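Local coordinates for Esterase/lipase (Lactobacillus rhamnosus, PDB 4N5H), which probably hydrolyses carboxylic esters, as an esterase of the alpha/beta hydrolase fold, and may also transfer acyl groups, at residues E38-Y43 against Q50-L55; M100-R105 against Q117-S122. The protein carries 1 engineered substitution. All coordinates share one frame; numbering follows the deposited sequence.

Interaction 1 (E38-Y43 against Q50-L55); sequences ETEYRY and QQTLNL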
loop_
_atom_site.group_PDB
_atom_site.type_symbol
_atom_site.label_atom_id
_atom_site.label_comp_id
_atom_site.label_asym_id
_atom_site.label_seq_id
_atom_site.Cartn_x
_atom_site.Cartn_y
_atom_site.Cartn_z
ATOM N N GLU A 38 -1.414 -19.376 -0.171
ATOM C CA GLU A 38 -1.011 -19.812 1.124
ATOM C C GLU A 38 0.526 -19.717 1.094
ATOM O O GLU A 38 1.154 -20.332 0.264
ATOM C CB GLU A 38 -1.436 -21.278 1.310
ATOM C CG GLU A 38 -2.945 -21.503 1.340
ATOM C CD GLU A 38 -3.374 -22.950 1.127
ATOM O OE1 GLU A 38 -2.511 -23.838 0.943
ATOM O OE2 GLU A 38 -4.622 -23.219 0.973
ATOM N N THR A 39 1.068 -18.976 2.029
ATOM C CA THR A 39 2.463 -18.585 1.899
ATOM C C THR A 39 3.375 -19.181 2.962
ATOM O O THR A 39 2.919 -19.500 4.087
ATOM C CB THR A 39 2.613 -17.047 1.906
ATOM O OG1 THR A 39 2.032 -16.497 3.078
ATOM C CG2 THR A 39 1.967 -16.452 0.692
ATOM N N GLU A 40 4.674 -19.197 2.625
ATOM C CA GLU A 40 5.711 -19.415 3.636
ATOM C C GLU A 40 5.629 -20.761 4.361
ATOM O O GLU A 40 5.846 -20.920 5.558
ATOM C CB GLU A 40 5.674 -18.208 4.649
ATOM C CG GLU A 40 7.011 -18.086 5.420
ATOM C CD GLU A 40 6.881 -17.082 6.570
ATOM O OE1 GLU A 40 5.756 -16.828 7.120
ATOM O OE2 GLU A 40 7.956 -16.617 7.071
ATOM N N TYR A 41 5.325 -21.821 3.620
ATOM C CA TYR A 41 5.431 -23.098 4.201
ATOM C C TYR A 41 6.890 -23.570 4.219
ATOM O O TYR A 41 7.561 -23.619 3.163
ATOM C CB TYR A 41 4.699 -24.096 3.334
ATOM C CG TYR A 41 3.208 -24.127 3.281
ATOM C CD1 TYR A 41 2.482 -23.513 2.226
ATOM C CD2 TYR A 41 2.488 -24.794 4.238
ATOM C CE1 TYR A 41 1.120 -23.624 2.132
ATOM C CE2 TYR A 41 1.112 -24.891 4.143
ATOM C CZ TYR A 41 0.466 -24.349 3.059
ATOM O OH TYR A 41 -0.925 -24.554 2.979
ATOM N N ARG A 42 7.370 -24.008 5.396
ATOM C CA ARG A 42 8.674 -24.638 5.385
ATOM C C ARG A 42 8.534 -26.003 4.741
ATOM O O ARG A 42 7.673 -26.792 5.106
ATOM C CB ARG A 42 9.138 -24.846 6.840
ATOM C CG ARG A 42 9.585 -23.613 7.565
ATOM C CD ARG A 42 9.892 -23.957 9.013
ATOM N NE ARG A 42 10.326 -22.770 9.686
ATOM C CZ ARG A 42 10.840 -22.773 10.921
ATOM N NH1 ARG A 42 11.075 -23.917 11.533
ATOM N NH2 ARG A 42 11.260 -21.604 11.438
ATOM N N TYR A 43 9.460 -26.359 3.866
ATOM C CA TYR A 43 9.416 -27.695 3.301
ATOM C C TYR A 43 10.442 -28.719 3.905
ATOM O O TYR A 43 10.457 -29.872 3.483
ATOM C CB TYR A 43 9.496 -27.687 1.738
ATOM C CG TYR A 43 10.629 -26.978 1.093
ATOM C CD1 TYR A 43 11.903 -27.510 1.185
ATOM C CD2 TYR A 43 10.480 -25.745 0.408
ATOM C CE1 TYR A 43 12.941 -26.943 0.524
ATOM C CE2 TYR A 43 11.552 -25.157 -0.216
ATOM C CZ TYR A 43 12.765 -25.733 -0.159
ATOM O OH TYR A 43 13.874 -25.083 -0.775
ATOM N N GLN A 50 14.844 -19.281 2.661
ATOM C CA GLN A 50 14.743 -19.799 1.281
ATOM C C GLN A 50 14.171 -21.162 1.196
ATOM O O GLN A 50 13.748 -21.559 0.077
ATOM C CB GLN A 50 16.070 -19.792 0.523
ATOM C CG GLN A 50 16.598 -18.404 0.247
ATOM C CD GLN A 50 15.919 -17.769 -0.984
ATOM O OE1 GLN A 50 14.849 -18.216 -1.424
ATOM N NE2 GLN A 50 16.453 -16.701 -1.426
ATOM N N GLN A 51 14.160 -21.956 2.233
ATOM C CA GLN A 51 13.622 -23.351 2.162
ATOM C C GLN A 51 12.104 -23.356 2.517
ATOM O O GLN A 51 11.627 -24.089 3.416
ATOM C CB GLN A 51 14.459 -24.302 2.993
ATOM C CG GLN A 51 15.910 -24.402 2.436
ATOM C CD GLN A 51 16.833 -25.250 3.297
ATOM O OE1 GLN A 51 16.816 -25.104 4.527
ATOM N NE2 GLN A 51 17.518 -26.228 2.700
ATOM N N THR A 52 11.439 -22.500 1.810
ATOM C CA THR A 52 10.010 -22.286 1.956
ATOM C C THR A 52 9.343 -22.247 0.581
ATOM O O THR A 52 9.993 -22.084 -0.439
ATOM C CB THR A 52 9.679 -20.949 2.714
ATOM O OG1 THR A 52 10.289 -19.869 2.011
ATOM C CG2 THR A 52 10.147 -21.032 4.154
ATOM N N LEU A 53 8.043 -22.390 0.582
ATOM C CA LEU A 53 7.246 -22.408 -0.704
ATOM C C LEU A 53 5.921 -21.689 -0.510
ATOM O O LEU A 53 5.436 -21.534 0.630
ATOM C CB LEU A 53 7.120 -23.821 -1.321
ATOM C CG LEU A 53 6.479 -24.858 -0.422
ATOM C CD1 LEU A 53 4.939 -24.777 -0.458
ATOM C CD2 LEU A 53 6.785 -26.256 -0.878
ATOM N N ASN A 54 5.320 -21.311 -1.671
ATOM C CA ASN A 54 3.989 -20.767 -1.720
ATOM C C ASN A 54 3.133 -21.712 -2.551
ATOM O O ASN A 54 3.625 -22.340 -3.529
ATOM C CB ASN A 54 3.904 -19.393 -2.422
ATOM C CG ASN A 54 4.630 -18.280 -1.659
ATOM O OD1 ASN A 54 4.824 -18.300 -0.485
ATOM N ND2 ASN A 54 5.041 -17.318 -2.407
ATOM N N LEU A 55 1.857 -21.710 -2.199
ATOM C CA LEU A 55 0.795 -22.405 -2.960
ATOM C C LEU A 55 -0.244 -21.398 -3.419
ATOM O O LEU A 55 -0.700 -20.510 -2.682
ATOM C CB LEU A 55 0.112 -23.487 -2.144
ATOM C CG LEU A 55 1.069 -24.495 -1.445
ATOM C CD1 LEU A 55 0.320 -25.493 -0.625
ATOM C CD2 LEU A 55 1.946 -25.205 -2.470
#
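Glu40 and Tyr41 both sit opposite Leu53, so the antiparallel hairpin of strands 35-42 and 52-58, at one end of the alpha/beta hydrolase sheet, carries a G1 beta bulge. Glu40 fills the bulge position with positive backbone torsions (phi 61°, psi 40°). Glu40 N donates to the side chain of Asn54, meeting Asn54 OD1 at 3.2 Å; the same oxygen also accepts from Arg82. Within the bulge Tyr41 N bonds Leu53 O and Leu53 N bonds Tyr41 O; before it, Glu38 and Leu55 exchange a further pair of bonds.

Glu38, Tyr41, Leu53 and Leu55 share one face of the hairpin. Tyr41 CG stands anti to the carbonyl carbon (chi1 -73°), and the ring crosses Leu55 at about a right angle, Tyr41 CE1 lying 3.4 Å from Leu55 CD1. Tyr41 OH donates to Glu38 OE1 at 2.7 Å, arriving from above the carboxylate plane, and the ring stacks on Trp287 of the second subunit. Glu40 OE1 accepts a hydrogen bond from His284 and forms a salt bridge with Arg25, both of that subunit, so the bulge also serves the interface between the chains.

At the turn end, Tyr43 N donates to the O of Gln51, the central residue of an inverse gamma turn. The Tyr43 ring lies against that residue: Gln51 C is 3.3 Å above its plane, displaced toward the rim, and Gln51 CB makes an off-centre CH-pi contact 4.2 Å from the ring centroid.

Interaction 2 (M100-R105 against Q117-S122); sequences MGMGYR and QDIFAS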
loop_
_atom_site.group_PDB
_atom_site.type_symbol
_atom_site.label_atom_id
_atom_site.label_comp_id
_atom_site.label_asym_id
_atom_site.label_seq_id
_atom_site.Cartn_x
_atom_site.Cartn_y
_atom_site.Cartn_z
ATOM N N MET A 100 2.429 -24.575 -7.160
ATOM C CA MET A 100 3.415 -24.478 -6.115
ATOM C C MET A 100 4.641 -23.810 -6.684
ATOM O O MET A 100 5.101 -24.123 -7.801
ATOM C CB MET A 100 3.746 -25.922 -5.555
ATOM C CG MET A 100 4.806 -25.846 -4.477
ATOM S SD MET A 100 6.558 -25.869 -4.902
ATOM C CE MET A 100 6.803 -27.598 -5.035
ATOM N N GLY A 101 5.191 -22.874 -5.928
ATOM C CA GLY A 101 6.493 -22.282 -6.266
ATOM C C GLY A 101 7.391 -22.226 -5.035
ATOM O O GLY A 101 6.962 -21.792 -4.000
ATOM N N MET A 102 8.647 -22.665 -5.183
ATOM C CA MET A 102 9.549 -22.816 -4.072
ATOM C C MET A 102 10.681 -21.816 -4.117
ATOM O O MET A 102 11.087 -21.376 -5.169
ATOM C CB MET A 102 10.085 -24.250 -3.970
ATOM C CG MET A 102 11.241 -24.584 -4.868
ATOM S SD MET A 102 10.926 -24.428 -6.658
ATOM C CE MET A 102 9.748 -25.746 -6.969
ATOM N N GLY A 103 11.175 -21.507 -2.925
ATOM C CA GLY A 103 12.513 -20.965 -2.753
ATOM C C GLY A 103 13.542 -22.057 -2.788
ATOM O O GLY A 103 13.221 -23.216 -2.603
ATOM N N TYR A 104 14.778 -21.667 -3.077
ATOM C CA TYR A 104 15.931 -22.554 -2.969
ATOM C C TYR A 104 17.097 -21.669 -2.586
ATOM O O TYR A 104 17.148 -20.455 -2.915
ATOM C CB TYR A 104 16.192 -23.336 -4.271
ATOM C CG TYR A 104 16.267 -22.531 -5.572
ATOM C CD1 TYR A 104 15.167 -22.367 -6.385
ATOM C CD2 TYR A 104 17.400 -21.868 -5.925
ATOM C CE1 TYR A 104 15.207 -21.582 -7.530
ATOM C CE2 TYR A 104 17.489 -21.118 -7.115
ATOM C CZ TYR A 104 16.350 -20.972 -7.933
ATOM O OH TYR A 104 16.407 -20.210 -9.086
ATOM N N ARG A 105 18.011 -22.268 -1.830
ATOM C CA ARG A 105 19.203 -21.501 -1.424
ATOM C C ARG A 105 19.977 -21.013 -2.654
ATOM O O ARG A 105 20.011 -21.668 -3.683
ATOM C CB ARG A 105 20.071 -22.318 -0.454
ATOM C CG ARG A 105 19.372 -22.610 0.859
ATOM C CD ARG A 105 20.061 -23.673 1.657
ATOM N NE ARG A 105 20.035 -24.952 0.998
ATOM C CZ ARG A 105 20.791 -26.004 1.263
ATOM N NH1 ARG A 105 21.645 -25.966 2.250
ATOM N NH2 ARG A 105 20.655 -27.080 0.562
ATOM N N GLN A 117 18.818 -30.249 -4.316
ATOM C CA GLN A 117 18.284 -30.901 -3.109
ATOM C C GLN A 117 17.102 -30.111 -2.553
ATOM O O GLN A 117 16.082 -30.720 -2.166
ATOM C CB GLN A 117 19.368 -31.082 -2.070
ATOM C CG GLN A 117 20.304 -32.189 -2.464
ATOM C CD GLN A 117 21.466 -32.415 -1.431
ATOM O OE1 GLN A 117 21.656 -31.649 -0.495
ATOM N NE2 GLN A 117 22.212 -33.488 -1.612
ATOM N N ASP A 118 17.236 -28.780 -2.554
ATOM C CA ASP A 118 16.103 -27.933 -2.086
ATOM C C ASP A 118 14.884 -28.135 -2.949
ATOM O O ASP A 118 13.768 -28.348 -2.458
ATOM C CB ASP A 118 16.479 -26.457 -2.088
ATOM C CG ASP A 118 17.475 -26.094 -0.980
ATOM O OD1 ASP A 118 17.723 -26.934 -0.057
ATOM O OD2 ASP A 118 18.016 -24.964 -1.021
ATOM N N ILE A 119 15.092 -28.124 -4.256
ATOM C CA ILE A 119 13.921 -28.365 -5.168
ATOM C C ILE A 119 13.280 -29.711 -4.965
ATOM O O ILE A 119 12.048 -29.814 -4.828
ATOM C CB ILE A 119 14.292 -28.067 -6.652
ATOM C CG1 ILE A 119 14.714 -26.645 -6.889
ATOM C CG2 ILE A 119 13.200 -28.446 -7.564
ATOM C CD1 ILE A 119 15.463 -26.331 -8.178
ATOM N N PHE A 120 14.091 -30.788 -4.861
ATOM C CA PHE A 120 13.515 -32.106 -4.624
ATOM C C PHE A 120 12.812 -32.187 -3.257
ATOM O O PHE A 120 11.791 -32.847 -3.125
ATOM C CB PHE A 120 14.582 -33.201 -4.744
ATOM C CG PHE A 120 14.653 -33.783 -6.103
ATOM C CD1 PHE A 120 15.460 -33.135 -7.068
ATOM C CD2 PHE A 120 13.899 -34.885 -6.449
ATOM C CE1 PHE A 120 15.506 -33.619 -8.346
ATOM C CE2 PHE A 120 13.930 -35.399 -7.736
ATOM C CZ PHE A 120 14.670 -34.723 -8.686
ATOM N N ALA A 121 13.311 -31.458 -2.250
ATOM C CA ALA A 121 12.607 -31.442 -0.968
ATOM C C ALA A 121 11.248 -30.769 -1.031
ATOM O O ALA A 121 10.261 -31.260 -0.433
ATOM C CB ALA A 121 13.436 -30.692 0.090
ATOM N N SER A 122 11.143 -29.695 -1.854
ATOM C CA SER A 122 9.831 -29.053 -2.084
ATOM C C SER A 122 8.915 -29.985 -2.835
ATOM O O SER A 122 7.718 -30.061 -2.508
ATOM C CB SER A 122 9.947 -27.720 -2.821
ATOM O OG SER A 122 10.250 -27.826 -4.192
HETATM O O HOH W 1 21.701 -29.666 0.916
#
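Asp118 OD2 is gripped by two donors of one residue: Arg105 N at 2.8 Å, nearly along the C-O axis, and Arg105 NE at 2.9 Å, on the syn lone pair. The NE bond is nearly straight (170°) and lies in the guanidinium plane, although the guanidinium and carboxylate planes are turned 42° apart. The bend of Arg105 at chi3 (-65°) brings NE to OD2, and NH2 adds a weak bond to OD1; a water accepts from the same NH2. Gln51 NE2 also donates to OD1, so both carboxylate oxygens have partners. An alanine in place of Asp118 would probably leave the Arg105 guanidinium without its countercharge and free to turn, and its backbone N without this acceptor.

Next to the salt bridge, Tyr104 CB packs on Asp118 CB at 3.8 Å. One helical turn on, Met102 CG and CE and Met100 CE gather around Ser122 OG, with Met102 CG at 3.5 Å. Ser122 OG itself donates to Ile119 O at 2.8 Å, within the helix. Segments 100-102 and 117-122 run roughly antiparallel, a helix packed on the central sheet, as in the alpha/beta hydrolase fold.

In the fold
Along the chain the two contacts come in series: the hairpin of interaction 1 closes before the strand and helix of interaction 2 begin. Their centres lie about 9 Å apart on the same side of the chain's centre, because strands 52-58 and 98-102 are antiparallel neighbours in one mixed sheet. Thr52 O and Gly103 N are 2.8 Å apart in a probable backbone hydrogen bond, and Tyr43 reaches across to helix 112-129 while its OH probably bonds Gly103 O. Interaction 1 also meets the second subunit, whereas interaction 2 touches no other chain of the assembly. Together they build inward from a subunit interface through the sheet to a helix packed against it.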